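PDB 2EIG: lectin from Lotus tetragonolobus, which probably binds L-fucose-containing glycans in a manner dependent on calcium and manganese, as a tetrameric seed lectin of the legume family. Local coordinates for residues 42-47 with 83-88; 47-52 with 221-226; 60-65 with 190-195; 115-120 with 170-175. All coordinates share one frame; numbering follows the deposited sequence.

Interaction 1 of 4, residues 42-47 with 83-88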
loop_
_atom_site.group_PDB
_atom_site.type_symbol
_atom_site.label_atom_id
_atom_site.label_comp_id
_atom_site.label_asym_id
_atom_site.label_seq_id
_atom_site.Cartn_x
_atom_site.Cartn_y
_atom_site.Cartn_z
ATOM N N HIS A 42 9.446 0.885 29.861
ATOM C CA HIS A 42 8.489 1.625 29.072
ATOM C C HIS A 42 8.690 3.097 29.366
ATOM O O HIS A 42 8.937 3.465 30.492
ATOM C CB HIS A 42 7.085 1.239 29.499
ATOM C CG HIS A 42 6.597 0.005 28.827
ATOM N ND1 HIS A 42 5.259 -0.246 28.619
ATOM C CD2 HIS A 42 7.275 -0.986 28.209
ATOM C CE1 HIS A 42 5.137 -1.381 27.951
ATOM N NE2 HIS A 42 6.347 -1.844 27.684
ATOM N N ALA A 43 8.614 3.922 28.343
ATOM C CA ALA A 43 8.622 5.372 28.521
ATOM C C ALA A 43 7.561 5.860 27.553
ATOM O O ALA A 43 7.716 5.763 26.313
ATOM C CB ALA A 43 9.986 5.968 28.177
ATOM N N LEU A 44 6.460 6.333 28.118
ATOM C CA LEU A 44 5.297 6.706 27.307
ATOM C C LEU A 44 5.092 8.191 27.398
ATOM O O LEU A 44 5.271 8.783 28.470
ATOM C CB LEU A 44 4.043 6.012 27.845
ATOM C CG LEU A 44 4.156 4.481 28.012
ATOM C CD1 LEU A 44 2.789 3.962 28.408
ATOM C CD2 LEU A 44 4.626 3.791 26.727
ATOM N N TYR A 45 4.644 8.798 26.311
ATOM C CA TYR A 45 4.081 10.113 26.431
ATOM C C TYR A 45 2.923 10.026 27.459
ATOM O O TYR A 45 2.112 9.096 27.421
ATOM C CB TYR A 45 3.622 10.658 25.084
ATOM C CG TYR A 45 3.105 12.066 25.155
ATOM C CD1 TYR A 45 3.929 13.120 25.624
ATOM C CD2 TYR A 45 1.806 12.364 24.718
ATOM C CE1 TYR A 45 3.449 14.419 25.675
ATOM C CE2 TYR A 45 1.312 13.684 24.763
ATOM C CZ TYR A 45 2.137 14.681 25.256
ATOM O OH TYR A 45 1.693 15.959 25.290
ATOM N N ALA A 46 2.856 10.994 28.379
ATOM C CA ALA A 46 1.903 10.857 29.487
ATOM C C ALA A 46 0.445 11.253 29.206
ATOM O O ALA A 46 -0.366 11.262 30.119
ATOM C CB ALA A 46 2.436 11.572 30.728
ATOM N N THR A 47 0.106 11.589 27.968
ATOM C CA THR A 47 -1.270 11.958 27.643
ATOM C C THR A 47 -1.778 11.014 26.612
ATOM O O THR A 47 -1.038 10.705 25.656
ATOM C CB THR A 47 -1.356 13.422 27.092
ATOM O OG1 THR A 47 -0.517 14.282 27.874
ATOM C CG2 THR A 47 -2.832 13.967 27.080
ATOM N N VAL A 83 11.696 -0.557 21.031
ATOM C CA VAL A 83 10.654 -0.269 20.062
ATOM C C VAL A 83 9.995 1.060 20.295
ATOM O O VAL A 83 9.889 1.473 21.422
ATOM C CB VAL A 83 9.612 -1.417 20.013
ATOM C CG1 VAL A 83 10.370 -2.770 20.105
ATOM C CG2 VAL A 83 8.530 -1.270 21.108
ATOM N N PHE A 84 9.584 1.715 19.212
ATOM C CA PHE A 84 8.540 2.687 19.250
ATOM C C PHE A 84 7.187 1.968 19.039
ATOM O O PHE A 84 7.034 1.164 18.115
ATOM C CB PHE A 84 8.699 3.776 18.167
ATOM C CG PHE A 84 7.527 4.735 18.138
ATOM C CD1 PHE A 84 7.439 5.778 19.079
ATOM C CD2 PHE A 84 6.476 4.543 17.256
ATOM C CE1 PHE A 84 6.353 6.628 19.085
ATOM C CE2 PHE A 84 5.390 5.381 17.241
ATOM C CZ PHE A 84 5.322 6.449 18.145
ATOM N N PHE A 85 6.232 2.254 19.895
ATOM C CA PHE A 85 4.955 1.572 19.876
ATOM C C PHE A 85 3.737 2.426 20.285
ATOM O O PHE A 85 3.838 3.392 21.073
ATOM C CB PHE A 85 4.977 0.222 20.654
ATOM C CG PHE A 85 4.832 0.325 22.180
ATOM C CD1 PHE A 85 3.754 -0.254 22.806
ATOM C CD2 PHE A 85 5.835 0.894 22.982
ATOM C CE1 PHE A 85 3.613 -0.254 24.217
ATOM C CE2 PHE A 85 5.694 0.935 24.409
ATOM C CZ PHE A 85 4.601 0.339 25.021
ATOM N N LEU A 86 2.622 2.075 19.655
ATOM C CA LEU A 86 1.282 2.451 20.030
ATOM C C LEU A 86 0.605 1.255 20.659
ATOM O O LEU A 86 0.682 0.095 20.134
ATOM C CB LEU A 86 0.457 2.830 18.795
ATOM C CG LEU A 86 0.726 4.204 18.177
ATOM C CD1 LEU A 86 2.151 4.273 17.671
ATOM C CD2 LEU A 86 -0.236 4.393 16.995
ATOM N N ALA A 87 -0.063 1.523 21.763
ATOM C CA ALA A 87 -0.814 0.500 22.499
ATOM C C ALA A 87 -2.047 1.156 23.154
ATOM O O ALA A 87 -2.016 2.363 23.435
ATOM C CB ALA A 87 0.042 -0.151 23.510
ATOM N N PRO A 88 -3.104 0.357 23.420
ATOM C CA PRO A 88 -4.280 0.854 24.062
ATOM C C PRO A 88 -3.894 1.671 25.256
ATOM O O PRO A 88 -3.092 1.252 26.099
ATOM C CB PRO A 88 -4.999 -0.444 24.512
ATOM C CG PRO A 88 -4.721 -1.346 23.375
ATOM C CD PRO A 88 -3.226 -1.098 23.180
#
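H42 and F85 meet as a T-shaped aromatic pair. The phenylalanine ring rises toward the flat side of the imidazole, edge first, and the two planes stand at 61° with their centroids 5.0 Å apart. F85 CZ leads: it sits 3.4 Å from H42 CE1 and 3.7 Å from H42 ND1, over one face of the histidine but displaced toward the rim, so the C-H edge of the phenyl ring is offered to the imidazole pi system. The F85 torsion explains the reach, since CG lies between the backbone N and the carbonyl carbon (chi1 81°) and the ring is thrown up off the sheet instead of lying along its strand. L44, two residues on from H42, supplies an aliphatic neighbour: its CD2 methyl approaches the same ring obliquely, 3.8 Å from F85 CE2 and 3.9 Å from F85 CZ. The distal end of F85 is thus flanked by an imidazole and a leucine methyl. The histidine is fixed in its turn by a hydrogen bond from NE2 to the backbone oxygen of G103, in a loop, which holds the ring face in place for F85. No backbone bond joins the two segments, because strand 199-208 runs between them, and both H42 and F85 also rest on S205 of that strand. F84 and L86 point to the other sheet. The H42-F85-L44 cluster therefore lies between the seven-stranded sheet and the loops over it, I93 among them, consistent with the second core that legume lectins have outside the main sandwich.

Interaction 2 of 4, residues 47-52 with 221-226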
loop_
_atom_site.group_PDB
_atom_site.type_symbol
_atom_site.label_atom_id
_atom_site.label_comp_id
_atom_site.label_asym_id
_atom_site.label_seq_id
_atom_site.Cartn_x
_atom_site.Cartn_y
_atom_site.Cartn_z
ATOM N N THR A 47 0.106 11.589 27.968
ATOM C CA THR A 47 -1.270 11.958 27.643
ATOM C C THR A 47 -1.778 11.014 26.612
ATOM O O THR A 47 -1.038 10.705 25.656
ATOM C CB THR A 47 -1.356 13.422 27.092
ATOM O OG1 THR A 47 -0.517 14.282 27.874
ATOM C CG2 THR A 47 -2.832 13.967 27.080
ATOM N N PRO A 48 -3.052 10.578 26.733
ATOM C CA PRO A 48 -3.531 9.657 25.697
ATOM C C PRO A 48 -3.406 10.333 24.353
ATOM O O PRO A 48 -3.547 11.567 24.254
ATOM C CB PRO A 48 -5.011 9.463 26.057
ATOM C CG PRO A 48 -5.077 9.716 27.503
ATOM C CD PRO A 48 -4.106 10.841 27.737
ATOM N N VAL A 49 -3.093 9.563 23.322
ATOM C CA VAL A 49 -3.099 10.123 21.961
ATOM C C VAL A 49 -4.385 9.634 21.253
ATOM O O VAL A 49 -4.613 8.453 21.174
ATOM C CB VAL A 49 -1.816 9.752 21.136
ATOM C CG1 VAL A 49 -1.814 10.483 19.771
ATOM C CG2 VAL A 49 -0.527 10.117 21.923
ATOM N N PRO A 50 -5.213 10.563 20.745
ATOM C CA PRO A 50 -6.384 10.129 20.015
ATOM C C PRO A 50 -5.983 9.759 18.585
ATOM O O PRO A 50 -5.389 10.578 17.866
ATOM C CB PRO A 50 -7.315 11.336 20.077
ATOM C CG PRO A 50 -6.460 12.497 20.494
ATOM C CD PRO A 50 -5.101 12.035 20.804
ATOM N N ILE A 51 -6.241 8.522 18.187
ATOM C CA ILE A 51 -5.769 8.094 16.866
ATOM C C ILE A 51 -6.876 7.820 15.891
ATOM O O ILE A 51 -6.640 7.512 14.725
ATOM C CB ILE A 51 -4.869 6.859 16.932
ATOM C CG1 ILE A 51 -5.512 5.789 17.819
ATOM C CG2 ILE A 51 -3.421 7.287 17.290
ATOM C CD1 ILE A 51 -5.106 4.434 17.496
ATOM N N TRP A 52 -8.098 7.856 16.389
ATOM C CA TRP A 52 -9.243 7.875 15.523
ATOM C C TRP A 52 -10.457 8.406 16.260
ATOM O O TRP A 52 -10.510 8.405 17.485
ATOM C CB TRP A 52 -9.501 6.492 14.872
ATOM C CG TRP A 52 -9.756 5.349 15.772
ATOM C CD1 TRP A 52 -8.862 4.425 16.182
ATOM C CD2 TRP A 52 -11.027 4.949 16.317
ATOM N NE1 TRP A 52 -9.463 3.481 16.953
ATOM C CE2 TRP A 52 -10.801 3.760 17.048
ATOM C CE3 TRP A 52 -12.342 5.476 16.246
ATOM C CZ2 TRP A 52 -11.818 3.103 17.749
ATOM C CZ3 TRP A 52 -13.369 4.813 16.951
ATOM C CH2 TRP A 52 -13.092 3.640 17.698
ATOM N N TRP A 221 13.203 13.238 20.844
ATOM C CA TRP A 221 11.968 12.625 20.360
ATOM C C TRP A 221 10.981 13.729 20.099
ATOM O O TRP A 221 10.727 14.550 20.967
ATOM C CB TRP A 221 11.429 11.625 21.404
ATOM C CG TRP A 221 10.133 10.912 21.024
ATOM C CD1 TRP A 221 9.735 10.501 19.779
ATOM C CD2 TRP A 221 9.141 10.447 21.939
ATOM N NE1 TRP A 221 8.513 9.861 19.855
ATOM C CE2 TRP A 221 8.152 9.775 21.181
ATOM C CE3 TRP A 221 9.007 10.505 23.347
ATOM C CZ2 TRP A 221 7.017 9.195 21.783
ATOM C CZ3 TRP A 221 7.884 9.941 23.937
ATOM C CH2 TRP A 221 6.900 9.287 23.143
ATOM N N SER A 222 10.434 13.753 18.889
ATOM C CA SER A 222 9.408 14.702 18.525
ATOM C C SER A 222 8.285 13.841 17.949
ATOM O O SER A 222 8.509 12.730 17.448
ATOM C CB SER A 222 9.918 15.797 17.534
ATOM O OG SER A 222 10.403 15.198 16.320
ATOM N N PHE A 223 7.071 14.348 18.072
ATOM C CA PHE A 223 5.911 13.628 17.619
ATOM C C PHE A 223 4.895 14.654 17.244
ATOM O O PHE A 223 4.657 15.612 18.000
ATOM C CB PHE A 223 5.370 12.830 18.804
ATOM C CG PHE A 223 4.149 12.033 18.479
ATOM C CD1 PHE A 223 4.266 10.695 18.069
ATOM C CD2 PHE A 223 2.862 12.618 18.587
ATOM C CE1 PHE A 223 3.114 9.934 17.773
ATOM C CE2 PHE A 223 1.714 11.850 18.289
ATOM C CZ PHE A 223 1.865 10.520 17.867
ATOM N N THR A 224 4.296 14.497 16.083
ATOM C CA THR A 224 3.158 15.360 15.732
ATOM C C THR A 224 2.090 14.493 15.172
ATOM O O THR A 224 2.349 13.740 14.227
ATOM C CB THR A 224 3.510 16.401 14.630
ATOM O OG1 THR A 224 4.616 17.167 15.068
ATOM C CG2 THR A 224 2.313 17.326 14.351
ATOM N N SER A 225 0.890 14.606 15.729
ATOM C CA SER A 225 -0.244 13.865 15.203
ATOM C C SER A 225 -1.414 14.803 14.949
ATOM O O SER A 225 -1.565 15.827 15.629
ATOM C CB SER A 225 -0.669 12.680 16.085
ATOM O OG SER A 225 -1.181 13.104 17.340
ATOM N N THR A 226 -2.224 14.460 13.966
ATOM C CA THR A 226 -3.415 15.276 13.656
ATOM C C THR A 226 -4.575 14.365 13.405
ATOM O O THR A 226 -4.550 13.531 12.523
ATOM C CB THR A 226 -3.235 16.218 12.437
ATOM O OG1 THR A 226 -2.325 17.254 12.785
ATOM C CG2 THR A 226 -4.565 16.869 12.018
HETATM O O HOH W 1 -3.764 12.870 17.410
#
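V49 leans across to S225 and F223 through a single methyl. Its CB heads toward strand 214-226 but stands back from it, and the branch that makes the crossing is CG1, set anti to the valine's own N (chi1 -174°). That methyl lies 3.6 Å from S225 OG and 4.1 Å from F223 CE2, and it is just as near F223 CZ, so it nestles against the outer end of the phenyl ring at an oblique slant. The other methyl, CG2, is turned back beside the valine N and stays off 221-226; V49 also packs on V202 of the neighbouring strand. This is the interior of the legume lectin beta sandwich: V49 belongs to the seven-stranded sheet, F223 and S225 to the sheet that faces it, and F223 extends inward with rings of F3 and F62 beside it. One water ties the sheets together by polar means. It donates to P50 O at 2.8 Å and lies 2.6 Å from S225 OG, a hydroxyl that has a further, weak bond with the N of V1. S225 OG therefore has water and the chain terminus as polar partners, while the V49 methyl packs against it. Residues alternating with these face outward: S222 touches the N-acetylglucosamine, and T226 OG1 is hydrogen-bonded to I183 N of the second subunit.

Interaction 3 of 4, residues 60-65 with 190-195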
loop_
_atom_site.group_PDB
_atom_site.type_symbol
_atom_site.label_atom_id
_atom_site.label_comp_id
_atom_site.label_asym_id
_atom_site.label_seq_id
_atom_site.Cartn_x
_atom_site.Cartn_y
_atom_site.Cartn_z
ATOM N N ALA A 60 -6.032 9.261 12.803
ATOM C CA ALA A 60 -4.919 10.227 12.902
ATOM C C ALA A 60 -3.773 9.944 11.924
ATOM O O ALA A 60 -3.464 8.771 11.589
ATOM C CB ALA A 60 -4.363 10.313 14.405
ATOM N N SER A 61 -3.130 11.026 11.457
ATOM C CA SER A 61 -1.809 10.883 10.869
ATOM C C SER A 61 -0.809 11.282 11.910
ATOM O O SER A 61 -1.087 12.100 12.802
ATOM C CB SER A 61 -1.630 11.775 9.621
ATOM O OG SER A 61 -2.402 11.242 8.577
ATOM N N PHE A 62 0.392 10.722 11.820
ATOM C CA PHE A 62 1.443 11.235 12.657
ATOM C C PHE A 62 2.783 11.150 11.974
ATOM O O PHE A 62 2.975 10.419 10.984
ATOM C CB PHE A 62 1.472 10.602 14.068
ATOM C CG PHE A 62 1.809 9.106 14.106
ATOM C CD1 PHE A 62 3.135 8.667 14.088
ATOM C CD2 PHE A 62 0.794 8.169 14.217
ATOM C CE1 PHE A 62 3.451 7.296 14.142
ATOM C CE2 PHE A 62 1.085 6.797 14.258
ATOM C CZ PHE A 62 2.425 6.368 14.229
ATOM N N ILE A 63 3.704 11.917 12.516
ATOM C CA ILE A 63 5.090 11.715 12.223
ATOM C C ILE A 63 5.778 11.729 13.546
ATOM O O ILE A 63 5.469 12.519 14.388
ATOM C CB ILE A 63 5.692 12.780 11.251
ATOM C CG1 ILE A 63 7.189 12.487 11.031
ATOM C CG2 ILE A 63 5.423 14.254 11.762
ATOM C CD1 ILE A 63 7.830 13.237 9.872
ATOM N N THR A 64 6.693 10.804 13.736
ATOM C CA THR A 64 7.502 10.872 14.903
ATOM C C THR A 64 8.965 10.722 14.480
ATOM O O THR A 64 9.239 10.012 13.502
ATOM C CB THR A 64 7.051 9.821 15.964
ATOM O OG1 THR A 64 7.669 10.145 17.176
ATOM C CG2 THR A 64 7.393 8.338 15.628
ATOM N N SER A 65 9.859 11.382 15.210
ATOM C CA SER A 65 11.315 11.239 15.035
ATOM C C SER A 65 11.990 11.059 16.365
ATOM O O SER A 65 11.620 11.660 17.372
ATOM C CB SER A 65 11.962 12.461 14.327
ATOM O OG SER A 65 11.419 12.632 13.036
ATOM N N ILE A 190 -1.136 -0.384 7.612
ATOM C CA ILE A 190 -1.786 -0.724 8.893
ATOM C C ILE A 190 -2.982 0.195 9.096
ATOM O O ILE A 190 -2.808 1.429 9.136
ATOM C CB ILE A 190 -0.832 -0.536 10.134
ATOM C CG1 ILE A 190 0.522 -1.151 9.895
ATOM C CG2 ILE A 190 -1.482 -1.097 11.436
ATOM C CD1 ILE A 190 1.541 -0.892 11.002
ATOM N N ASP A 191 -4.180 -0.361 9.224
ATOM C CA ASP A 191 -5.317 0.444 9.642
ATOM C C ASP A 191 -5.334 0.552 11.161
ATOM O O ASP A 191 -5.749 -0.395 11.832
ATOM C CB ASP A 191 -6.649 -0.157 9.150
ATOM C CG ASP A 191 -7.791 0.874 9.121
ATOM O OD1 ASP A 191 -8.634 0.779 8.191
ATOM O OD2 ASP A 191 -7.846 1.785 9.996
ATOM N N LEU A 192 -4.879 1.696 11.703
ATOM C CA LEU A 192 -4.830 1.906 13.155
ATOM C C LEU A 192 -6.168 1.688 13.799
ATOM O O LEU A 192 -6.245 1.217 14.913
ATOM C CB LEU A 192 -4.329 3.311 13.524
ATOM C CG LEU A 192 -2.883 3.642 13.232
ATOM C CD1 LEU A 192 -2.459 5.006 13.821
ATOM C CD2 LEU A 192 -1.936 2.503 13.669
ATOM N N LYS A 193 -7.240 2.015 13.089
ATOM C CA LYS A 193 -8.589 1.905 13.674
ATOM C C LYS A 193 -9.049 0.454 13.706
ATOM O O LYS A 193 -9.956 0.156 14.470
ATOM C CB LYS A 193 -9.593 2.809 12.936
ATOM C CG LYS A 193 -11.000 2.923 13.544
ATOM C CD LYS A 193 -11.970 3.693 12.628
ATOM C CE LYS A 193 -13.373 3.782 13.298
ATOM N NZ LYS A 193 -14.569 3.440 12.412
ATOM N N THR A 194 -8.439 -0.457 12.924
ATOM C CA THR A 194 -8.811 -1.890 13.025
ATOM C C THR A 194 -8.121 -2.532 14.203
ATOM O O THR A 194 -8.665 -3.408 14.880
ATOM C CB THR A 194 -8.550 -2.769 11.744
ATOM O OG1 THR A 194 -7.217 -2.594 11.257
ATOM C CG2 THR A 194 -9.561 -2.507 10.577
ATOM N N VAL A 195 -6.893 -2.108 14.463
ATOM C CA VAL A 195 -6.081 -2.803 15.448
ATOM C C VAL A 195 -5.982 -2.126 16.795
ATOM O O VAL A 195 -5.541 -2.739 17.736
ATOM C CB VAL A 195 -4.682 -3.158 14.901
ATOM C CG1 VAL A 195 -4.814 -4.271 13.836
ATOM C CG2 VAL A 195 -3.963 -1.906 14.337
#
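The F62 ring is met by L192 at its edge, close to the ring plane, where L192 CD1 comes 4.0 Å from F62 CE2; segment 190-195 lays nothing over either face. Around the same ring, F223 brings another phenyl whose plane is only about 20° from that of F62, and L86 and I163 touch it too. F62 has its CG between N and the carbonyl carbon (chi1 66°), which turns the ring toward the helix end although its CB does not aim there. L192 points at the strand directly, and its CD1 lies a loose 4.5 Å from A60 O. That carbonyl oxygen is buried here with no polar partner in the model. What presents the leucine is a short helical turn, 192-195, opened by D191 as N-cap. The cap bond from K193 N to D191 OD2 is 3.2 Å long and bent, at 139°, using the anti side of the carboxylate with the donor 24° out of its plane. T194 N bonds to D191 O at 2.9 Å, closing the turn, and Y165 OH is hydrogen-bonded to both I190 O and L192 N, fixing its start. K193 makes a cation-pi contact with W52, and D191 and T194 reach L146 of the third subunit. A single helical turn plugging one end of an aromatic-rich interior between two sheets fits the all-beta legume lectin sandwich.

Interaction 4 of 4, residues 115-120 with 170-175. With MN (manganese (II) ion), chain F; CA (calcium ion), chain G.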
loop_
_atom_site.group_PDB
_atom_site.type_symbol
_atom_site.label_atom_id
_atom_site.label_comp_id
_atom_site.label_asym_id
_atom_site.label_seq_id
_atom_site.Cartn_x
_atom_site.Cartn_y
_atom_site.Cartn_z
ATOM N N VAL A 115 0.927 -1.571 17.827
ATOM C CA VAL A 115 1.642 -1.354 16.592
ATOM C C VAL A 115 3.012 -0.911 17.081
ATOM O O VAL A 115 3.112 -0.044 17.957
ATOM C CB VAL A 115 0.943 -0.316 15.656
ATOM C CG1 VAL A 115 1.825 0.036 14.488
ATOM C CG2 VAL A 115 -0.407 -0.849 15.109
ATOM N N ALA A 116 4.054 -1.548 16.567
ATOM C CA ALA A 116 5.389 -1.215 16.984
ATOM C C ALA A 116 6.368 -1.188 15.799
ATOM O O ALA A 116 6.175 -1.889 14.809
ATOM C CB ALA A 116 5.859 -2.226 18.049
ATOM N N VAL A 117 7.352 -0.297 15.897
ATOM C CA VAL A 117 8.551 -0.317 15.112
ATOM C C VAL A 117 9.700 -0.724 16.066
ATOM O O VAL A 117 10.073 0.007 17.001
ATOM C CB VAL A 117 8.835 1.054 14.440
ATOM C CG1 VAL A 117 10.154 0.990 13.606
ATOM C CG2 VAL A 117 7.598 1.527 13.559
ATOM N N GLU A 118 10.246 -1.901 15.814
ATOM C CA GLU A 118 11.227 -2.497 16.693
ATOM C C GLU A 118 12.600 -2.379 16.092
ATOM O O GLU A 118 12.803 -2.432 14.884
ATOM C CB GLU A 118 10.927 -3.985 17.004
ATOM C CG GLU A 118 11.026 -4.842 15.741
ATOM C CD GLU A 118 10.972 -6.330 16.014
ATOM O OE1 GLU A 118 10.111 -6.808 16.754
ATOM O OE2 GLU A 118 11.806 -7.014 15.436
ATOM N N PHE A 119 13.560 -2.265 16.977
ATOM C CA PHE A 119 14.945 -2.184 16.605
ATOM C C PHE A 119 15.419 -3.351 17.451
ATOM O O PHE A 119 15.628 -3.247 18.646
ATOM C CB PHE A 119 15.550 -0.846 17.042
ATOM C CG PHE A 119 15.004 0.346 16.298
ATOM C CD1 PHE A 119 13.898 1.043 16.779
ATOM C CD2 PHE A 119 15.579 0.751 15.081
ATOM C CE1 PHE A 119 13.382 2.148 16.100
ATOM C CE2 PHE A 119 15.077 1.856 14.402
ATOM C CZ PHE A 119 13.973 2.564 14.902
ATOM N N ASP A 120 15.568 -4.482 16.809
ATOM C CA ASP A 120 15.715 -5.730 17.482
ATOM C C ASP A 120 17.173 -6.147 17.270
ATOM O O ASP A 120 17.622 -6.300 16.140
ATOM C CB ASP A 120 14.739 -6.733 16.831
ATOM C CG ASP A 120 14.702 -8.077 17.516
ATOM O OD1 ASP A 120 13.706 -8.803 17.360
ATOM O OD2 ASP A 120 15.660 -8.473 18.195
ATOM N N LYS A 170 -3.188 4.660 4.906
ATOM C CA LYS A 170 -3.076 3.722 6.007
ATOM C C LYS A 170 -1.688 3.108 6.040
ATOM O O LYS A 170 -1.553 1.971 6.379
ATOM C CB LYS A 170 -4.169 2.624 5.927
ATOM C CG LYS A 170 -5.460 2.892 6.717
ATOM C CD LYS A 170 -6.271 4.072 6.239
ATOM C CE LYS A 170 -7.239 3.676 5.108
ATOM N NZ LYS A 170 -8.066 4.849 4.634
ATOM N N ILE A 171 -0.653 3.873 5.733
ATOM C CA ILE A 171 0.675 3.275 5.636
ATOM C C ILE A 171 1.568 3.837 6.733
ATOM O O ILE A 171 1.672 5.039 6.899
ATOM C CB ILE A 171 1.298 3.463 4.193
ATOM C CG1 ILE A 171 0.494 2.623 3.163
ATOM C CG2 ILE A 171 2.759 2.988 4.165
ATOM C CD1 ILE A 171 0.543 3.130 1.743
ATOM N N LEU A 172 2.171 2.948 7.497
ATOM C CA LEU A 172 3.225 3.293 8.444
ATOM C C LEU A 172 4.584 3.080 7.769
ATOM O O LEU A 172 4.876 1.984 7.323
ATOM C CB LEU A 172 3.086 2.422 9.694
ATOM C CG LEU A 172 4.081 2.650 10.850
ATOM C CD1 LEU A 172 3.651 3.864 11.601
ATOM C CD2 LEU A 172 4.121 1.449 11.778
ATOM N N THR A 173 5.419 4.114 7.720
ATOM C CA THR A 173 6.716 4.002 7.062
ATOM C C THR A 173 7.805 4.456 8.002
ATOM O O THR A 173 7.703 5.486 8.673
ATOM C CB THR A 173 6.755 4.819 5.769
ATOM O OG1 THR A 173 5.694 4.372 4.943
ATOM C CG2 THR A 173 8.060 4.585 4.988
ATOM N N VAL A 174 8.873 3.684 8.021
ATOM C CA VAL A 174 10.000 4.020 8.829
ATOM C C VAL A 174 11.203 4.348 7.954
ATOM O O VAL A 174 11.487 3.634 7.000
ATOM C CB VAL A 174 10.369 2.849 9.774
ATOM C CG1 VAL A 174 11.418 3.303 10.774
ATOM C CG2 VAL A 174 9.083 2.266 10.424
ATOM N N VAL A 175 11.906 5.405 8.313
ATOM C CA VAL A 175 13.281 5.557 7.883
ATOM C C VAL A 175 14.237 5.613 9.084
ATOM O O VAL A 175 13.890 6.220 10.114
ATOM C CB VAL A 175 13.430 6.767 6.937
ATOM C CG1 VAL A 175 12.877 7.999 7.541
ATOM C CG2 VAL A 175 14.854 7.012 6.642
HETATM MN MN MN F . 12.304 -9.131 15.677
HETATM CA CA CA G . 14.514 -10.551 18.878
HETATM O O HOH W 2 10.636 -9.344 17.057
HETATM O O HOH W 3 11.002 -9.481 13.897
HETATM O O HOH W 4 12.291 -10.341 19.378
HETATM O O HOH W 5 15.079 -9.546 20.921
#
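V117 and V174 carry matching first torsions (chi1 180° and -171°), which on both valines put CG1 away from the backbone N and CG2 beside it. The two side chains meet tip to tip with the CG2 methyls closest, V117 CG2 to V174 CG2 at 3.5 Å, and V117 CG1 is 3.6 Å from that same V174 methyl. L172 (chi1 -178°) sends CD2 in beside them: it crosses V117 obliquely, 3.9 Å from V117 CG2, and runs past V115 in the opposite direction, 3.8 Å from V115 CG1. The two strands point nearly the same way, their axes no closer than 9.4 Å, which is sheet-to-sheet packing across the sandwich and not strand pairing. I163 and I138 extend this apolar layer. A G1 beta bulge, at K170 and I171, leads into strand 171-178, and T173, on its outer side, faces the second subunit. On strand 115-120 the residues turned from the core do different work. E118 OE2 binds the manganese ion, while D120 OD1 bridges both metals and D120 OD2 adds a second bond to calcium, 2.5 Å long. H122, N124, D127 and H135 complete the protein ligands, with two waters on each ion. One strand thus has a greasy face packed on the opposite sheet and an acidic end holding two cations; the shared D120 oxygen probably couples the positions of manganese and calcium, whose negative ligands offset their charge.

Overall arrangement
Interactions 2 and 4 join the two sheets, interaction 3 closes the same interior with the helical turn 192-195, and interaction 1 sits on the far side of the seven-stranded sheet. F84 and L86, from the same strand as F85, connect them: F84 CE1 is 3.8 Å from W221 CZ2, and L86 CD2 is 3.9 Å from L192 CD1. F84 O lies 2.7 Å from V117 N, so interactions 1 and 4 use adjacent strands of one sheet. I190 CD1 joins interactions 3 and 4, 3.6 Å from L172 CD2. The metals belong to interaction 4, with the F85 side chain about 13 Å from manganese; N-acetylglucosamine touches S222 in interaction 2, about 9 Å from the F223 side chain.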